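PDB 6CTZ: gentamicin resistance protein from Enterococcus gallinarum, which phosphorylates the 2'' hydroxyl of aminoglycosides such as kanamycin, probably with GTP as donor, and so confers resistance to these antibiotics. Local coordinates for residues P195-T200 / I212-D217. The protein carries 2 engineered substitutions. Sequence-based numbering, arbitrary orientation.
Sequences PDHFLT and IIDFGD. With MG (magnesium ion), chain C; MG (magnesium ion), chain D; GDP (guanosine-5'-diphosphate), chain B; KAN (kanamycin a), chain E.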
ATOM      1  N   PRO A 195      -0.101   3.297   6.857  1.00  9.27           N
ATOM      2  CA  PRO A 195      -0.014   4.670   7.383  1.00 10.33           C
ATOM      3  C   PRO A 195       1.283   5.389   7.041  1.00 10.19           C
ATOM      4  O   PRO A 195       1.353   6.613   7.244  1.00 10.41           O
ATOM      5  CB  PRO A 195      -0.213   4.489   8.899  1.00 11.69           C
ATOM      6  CG  PRO A 195       0.152   3.056   9.158  1.00 11.37           C
ATOM      7  CD  PRO A 195      -0.330   2.318   7.939  1.00 10.87           C
ATOM      8  N   ASP A 196       2.285   4.689   6.496  1.00 10.69           N
ATOM      9  CA  ASP A 196       3.440   5.364   5.906  1.00 11.08           C
ATOM     10  C   ASP A 196       3.072   6.137   4.640  1.00 10.67           C
ATOM     11  O   ASP A 196       3.918   6.854   4.094  1.00 11.83           O
ATOM     12  CB  ASP A 196       4.594   4.378   5.647  1.00 12.08           C
ATOM     13  CG  ASP A 196       4.268   3.352   4.586  1.00 14.16           C
ATOM     14  OD1 ASP A 196       3.081   3.057   4.397  1.00 14.56           O
ATOM     15  OD2 ASP A 196       5.203   2.846   3.924  1.00 17.38           O
ATOM     16  N   HIS A 197       1.823   6.024   4.184  1.00  9.45           N
ATOM     17  CA  HIS A 197       1.311   6.740   3.029  1.00 10.19           C
ATOM     18  C   HIS A 197       0.238   7.750   3.399  1.00 10.71           C
ATOM     19  O   HIS A 197      -0.345   8.360   2.502  1.00 11.51           O
ATOM     20  CB  HIS A 197       0.730   5.756   2.010  1.00 10.45           C
ATOM     21  CG  HIS A 197       1.740   4.825   1.434  1.00 10.56           C
ATOM     22  ND1 HIS A 197       1.433   3.531   1.068  1.00 11.11           N
ATOM     23  CD2 HIS A 197       3.046   5.003   1.130  1.00 10.72           C
ATOM     24  CE1 HIS A 197       2.509   2.954   0.565  1.00 11.70           C
ATOM     25  NE2 HIS A 197       3.502   3.825   0.592  1.00 11.50           N
ATOM     26  N   PHE A 198      -0.048   7.938   4.689  1.00 10.38           N
ATOM     27  CA  PHE A 198      -1.073   8.882   5.131  1.00 10.68           C
ATOM     28  C   PHE A 198      -0.388  10.187   5.504  1.00 10.90           C
ATOM     29  O   PHE A 198       0.459  10.213   6.404  1.00 12.82           O
ATOM     30  CB  PHE A 198      -1.837   8.394   6.366  1.00 10.72           C
ATOM     31  CG  PHE A 198      -2.535   7.062   6.216  1.00 11.34           C
ATOM     32  CD1 PHE A 198      -2.664   6.429   4.989  1.00 12.41           C
ATOM     33  CD2 PHE A 198      -3.089   6.458   7.336  1.00 11.66           C
ATOM     34  CE1 PHE A 198      -3.301   5.198   4.894  1.00 13.33           C
ATOM     35  CE2 PHE A 198      -3.724   5.224   7.248  1.00 13.11           C
ATOM     36  CZ  PHE A 198      -3.832   4.603   6.022  1.00 14.28           C
ATOM     37  N   LEU A 199      -0.754  11.264   4.826  1.00 11.43           N
ATOM     38  CA  LEU A 199      -0.264  12.592   5.169  1.00 11.98           C
ATOM     39  C   LEU A 199      -1.319  13.301   6.005  1.00 11.87           C
ATOM     40  O   LEU A 199      -2.504  13.277   5.662  1.00 11.80           O
ATOM     41  CB  LEU A 199       0.041  13.400   3.904  1.00 13.78           C
ATOM     42  CG  LEU A 199       1.350  13.127   3.154  1.00 16.82           C
ATOM     43  CD1 LEU A 199       2.575  13.562   3.980  1.00 18.84           C
ATOM     44  CD2 LEU A 199       1.436  11.685   2.652  1.00 18.71           C
ATOM     45  N   THR A 200      -0.888  13.926   7.101  1.00 11.90           N
ATOM     46  CA  THR A 200      -1.819  14.506   8.056  1.00 12.78           C
ATOM     47  C   THR A 200      -1.463  15.950   8.367  1.00 13.11           C
ATOM     48  O   THR A 200      -0.309  16.379   8.258  1.00 13.99           O
ATOM     49  CB  THR A 200      -1.840  13.736   9.395  1.00 15.35           C
ATOM     50  OG1 THR A 200      -0.550  13.825  10.021  1.00 18.06           O
ATOM     51  CG2 THR A 200      -2.205  12.269   9.188  1.00 17.02           C
ATOM     52  N   ILE A 212      -2.900  11.183   0.535  1.00  9.51           N
ATOM     53  CA  ILE A 212      -2.545   9.772   0.384  0.66  9.94           C
ATOM     54  C   ILE A 212      -1.574   9.670  -0.781  1.00  9.46           C
ATOM     55  O   ILE A 212      -1.837  10.234  -1.856  1.00 10.94           O
ATOM     56  CB  ILE A 212      -3.782   8.890   0.107  0.66 10.45           C
ATOM     57  CG1 ILE A 212      -4.794   8.971   1.252  0.66 11.45           C
ATOM     58  CG2 ILE A 212      -3.360   7.431  -0.148  0.66 11.49           C
ATOM     59  CD1 ILE A 212      -4.421   8.145   2.472  0.66 11.50           C
ATOM     60  N   ILE A 213      -0.461   8.961  -0.584  1.00  9.74           N
ATOM     61  CA  ILE A 213       0.533   8.773  -1.635  1.00  9.63           C
ATOM     62  C   ILE A 213       0.653   7.304  -2.049  1.00  9.16           C
ATOM     63  O   ILE A 213      -0.017   6.424  -1.490  1.00  9.82           O
ATOM     64  CB  ILE A 213       1.895   9.361  -1.216  1.00 10.85           C
ATOM     65  CG1 ILE A 213       2.404   8.687   0.067  1.00 10.63           C
ATOM     66  CG2 ILE A 213       1.799  10.887  -1.070  1.00 12.51           C
ATOM     67  CD1 ILE A 213       3.858   8.979   0.362  1.00 12.09           C
ATOM     68  N   ASP A 214       1.502   7.046  -3.046  1.00 10.16           N
ATOM     69  CA  ASP A 214       1.916   5.715  -3.497  1.00 10.00           C
ATOM     70  C   ASP A 214       0.777   4.808  -3.940  1.00  9.46           C
ATOM     71  O   ASP A 214       0.402   3.877  -3.223  1.00 10.04           O
ATOM     72  CB  ASP A 214       2.781   4.991  -2.467  1.00 11.41           C
ATOM     73  CG  ASP A 214       3.451   3.752  -3.053  1.00 11.44           C
ATOM     74  OD1 ASP A 214       3.338   3.520  -4.291  1.00 12.29           O
ATOM     75  OD2 ASP A 214       4.088   3.003  -2.274  1.00 12.32           O
ATOM     76  N   PHE A 215       0.255   5.052  -5.137  1.00 10.56           N
ATOM     77  CA  PHE A 215      -0.792   4.239  -5.736  1.00 10.53           C
ATOM     78  C   PHE A 215      -0.238   3.144  -6.641  1.00  9.65           C
ATOM     79  O   PHE A 215      -0.974   2.616  -7.479  1.00 10.90           O
ATOM     80  CB  PHE A 215      -1.778   5.130  -6.504  1.00 11.92           C
ATOM     81  CG  PHE A 215      -2.682   5.958  -5.618  1.00 11.07           C
ATOM     82  CD1 PHE A 215      -2.185   7.036  -4.884  1.00 11.88           C
ATOM     83  CD2 PHE A 215      -4.037   5.676  -5.544  1.00 11.60           C
ATOM     84  CE1 PHE A 215      -3.030   7.811  -4.086  1.00 11.83           C
ATOM     85  CE2 PHE A 215      -4.883   6.436  -4.751  1.00 11.67           C
ATOM     86  CZ  PHE A 215      -4.377   7.508  -4.014  1.00 11.92           C
ATOM     87  N   GLY A 216       1.033   2.771  -6.471  1.00 10.17           N
ATOM     88  CA  GLY A 216       1.656   1.813  -7.365  1.00 11.07           C
ATOM     89  C   GLY A 216       1.052   0.423  -7.331  1.00 10.16           C
ATOM     90  O   GLY A 216       1.191  -0.324  -8.307  1.00 10.49           O
ATOM     91  N   ASP A 217       0.384   0.058  -6.240  1.00 10.09           N
ATOM     92  CA  ASP A 217      -0.279  -1.232  -6.133  1.00 10.15           C
ATOM     93  C   ASP A 217      -1.754  -1.168  -6.506  1.00  9.87           C
ATOM     94  O   ASP A 217      -2.483  -2.129  -6.262  1.00 11.34           O
ATOM     95  CB  ASP A 217      -0.086  -1.823  -4.733  1.00 11.64           C
ATOM     96  CG  ASP A 217       1.323  -2.316  -4.508  1.00 14.30           C
ATOM     97  OD1 ASP A 217       1.796  -3.176  -5.289  1.00 17.93           O
ATOM     98  OD2 ASP A 217       1.964  -1.854  -3.550  1.00 17.12           O
TER
HETATM   99 MG    MG C 402       5.284   3.270  -0.556  1.00 12.68          MG
HETATM  100 MG    MG D 403       4.598   1.726  -4.083  1.00 14.35          MG
HETATM  101  PB  GDP B 401       7.366   2.904  -2.972  1.00 13.20           P
HETATM  102  O1B GDP B 401       6.384   2.673  -4.096  1.00 13.74           O
HETATM  103  O2B GDP B 401       6.814   2.468  -1.631  1.00 12.41           O
HETATM  104  O3B GDP B 401       8.733   2.343  -3.287  1.00 14.36           O
HETATM  105  O3A GDP B 401       7.582   4.507  -2.932  1.00 12.67           O
HETATM  106  PA  GDP B 401       6.591   5.654  -2.360  1.00 12.85           P
HETATM  107  O1A GDP B 401       5.746   6.223  -3.461  1.00 12.63           O
HETATM  108  O2A GDP B 401       5.810   5.124  -1.170  1.00 12.49           O
HETATM  109  O5' GDP B 401       7.668   6.794  -1.940  1.00 13.39           O
HETATM  110  C5' GDP B 401       8.715   6.453  -1.042  1.00 14.88           C
HETATM  111  C4' GDP B 401       8.612   7.326   0.186  1.00 13.94           C
HETATM  112  O4' GDP B 401       8.885   8.677  -0.186  1.00 14.24           O
HETATM  113  C3' GDP B 401       7.234   7.380   0.825  1.00 13.54           C
HETATM  114  O3' GDP B 401       6.964   6.249   1.660  1.00 15.04           O
HETATM  115  C2' GDP B 401       7.360   8.649   1.630  1.00 13.25           C
HETATM  116  O2' GDP B 401       8.155   8.424   2.799  1.00 15.35           O
HETATM  117  C1' GDP B 401       8.174   9.532   0.699  1.00 13.30           C
HETATM  118  N9  GDP B 401       7.274  10.371  -0.117  1.00 11.79           N
HETATM  119  C8  GDP B 401       6.883  10.170  -1.396  1.00 12.39           C
HETATM  120  N7  GDP B 401       6.056  11.177  -1.781  1.00 12.32           N
HETATM  121  C5  GDP B 401       5.930  12.023  -0.740  1.00 11.97           C
HETATM  122  C6  GDP B 401       5.205  13.267  -0.452  1.00 12.06           C
HETATM  123  O6  GDP B 401       4.496  13.807  -1.322  1.00 12.71           O
HETATM  124  N1  GDP B 401       5.365  13.798   0.770  1.00 13.36           N
HETATM  125  C2  GDP B 401       6.132  13.241   1.733  1.00 13.94           C
HETATM  126  N2  GDP B 401       6.243  13.854   2.927  1.00 14.99           N
HETATM  127  N3  GDP B 401       6.818  12.093   1.545  1.00 13.17           N
HETATM  128  C4  GDP B 401       6.743  11.482   0.344  1.00 11.95           C
HETATM  129  C1  KAN E 404       6.140  -5.432   6.710  1.00 19.28           C
HETATM  130  C2  KAN E 404       5.822  -6.629   7.607  1.00 21.22           C
HETATM  131  C3  KAN E 404       5.616  -6.153   9.030  1.00 23.66           C
HETATM  132  C4  KAN E 404       6.895  -5.457   9.466  1.00 24.99           C
HETATM  133  C5  KAN E 404       7.229  -4.290   8.541  1.00 25.25           C
HETATM  134  C6  KAN E 404       8.556  -3.636   8.913  1.00 28.14           C
HETATM  135  C7  KAN E 404       3.308  -2.027   3.799  1.00 10.92           C
HETATM  136  C8  KAN E 404       4.538  -2.803   3.336  1.00 11.34           C
HETATM  137  C9  KAN E 404       4.810  -3.973   4.287  1.00 13.46           C
HETATM  138  C10 KAN E 404       4.963  -3.506   5.735  1.00 14.43           C
HETATM  139  C11 KAN E 404       3.751  -2.674   6.160  1.00 14.60           C
HETATM  140  C12 KAN E 404       3.519  -1.502   5.214  1.00 12.68           C
HETATM  141  C13 KAN E 404       5.354  -3.578   1.183  1.00 13.67           C
HETATM  142  C14 KAN E 404       5.064  -3.213  -0.264  1.00 14.98           C
HETATM  143  C15 KAN E 404       3.839  -4.002  -0.734  1.00 16.52           C
HETATM  144  C16 KAN E 404       4.084  -5.493  -0.536  1.00 17.65           C
HETATM  145  C17 KAN E 404       4.468  -5.764   0.906  1.00 18.07           C
HETATM  146  C18 KAN E 404       4.839  -7.229   1.067  1.00 21.09           C
HETATM  147  N1  KAN E 404       8.826  -2.578   7.957  1.00 29.41           N
HETATM  148  N2  KAN E 404       3.906  -2.169   7.520  1.00 17.34           N
HETATM  149  N3  KAN E 404       3.046  -0.929   2.870  1.00 11.54           N
HETATM  150  N4  KAN E 404       3.509  -3.740  -2.130  1.00 19.29           N
HETATM  151  O5  KAN E 404       7.266  -4.671   7.160  1.00 22.00           O
HETATM  152  O6  KAN E 404       4.634  -7.263   7.126  1.00 22.82           O
HETATM  153  O7  KAN E 404       5.340  -7.255   9.901  1.00 25.13           O
HETATM  154  O8  KAN E 404       6.727  -4.976  10.801  1.00 26.69           O
HETATM  155  O9  KAN E 404       4.969  -4.614   6.637  1.00 16.85           O
HETATM  156  O10 KAN E 404       6.030  -4.624   3.894  1.00 15.58           O
HETATM  157  O11 KAN E 404       4.236  -3.254   2.009  1.00 12.22           O
HETATM  158  O12 KAN E 404       5.596  -4.980   1.260  1.00 16.04           O
HETATM  159  O13 KAN E 404       4.871  -1.798  -0.336  1.00 17.45           O
HETATM  160  O14 KAN E 404       2.910  -6.269  -0.830  1.00 19.06           O
HETATM  161  O15 KAN E 404       5.195  -7.477   2.431  0.65 22.46           O
HETATM  162  O   HOH W   1       6.328   3.469   1.201  1.00 13.61           O
HETATM  163  O   HOH W   2       2.738   0.764  -3.592  1.00 16.18           O
HETATM  164  O   HOH W   3       4.891   1.276  -0.018  1.00 13.10           O
HETATM  165  O   HOH W   4       4.642   1.386  -6.209  1.00 17.47           O
HETATM  166  O   HOH W   5       5.493  -0.046  -3.577  1.00 18.51           O
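His197 and Asp214 meet at a magnesium ion in the nucleotide site of this kinase-like fold, Asp214 opening the DFG motif. His197 NE2 and Asp214 OD2 lie 3.0 Å apart, not as a hydrogen bond but as neighbouring ligands of the metal, which also takes GDP O2A and O2B and two waters. The imidazole and carboxylate planes stand 83° apart, and Asp214 CB sits 3.6 Å from the ring centroid in a CH-pi contact; Asp196 OD1, hydrogen-bonded to Ser194 OG, lies over the centre of the opposite face. His197 ND1 is hydrogen-bonded to Asp192 O, which helps fix the ring's rotation and leaves NE2 for the metal. Asp214 CG, anti to the backbone N (chi1 -168°), stands beside the two ions; OD2 bridges them, while OD1 binds the second magnesium at 2.2 Å. Next to the metal site along the chain, Ile213 N donates to His197 O (3.1 Å), adjoining the antiparallel non-hydrogen-bonded pair Phe198-Ile212. The Leu199 and Ile213 side chains cross at about a right angle, CD2 against CG2, on one face of the guanine, and Ile213 CD1 touches GDP C8 at 3.7 Å. Gly216 N closes an Asx turn by meeting Asp214 OD1 from above the carboxylate plane, 3.3 Å away.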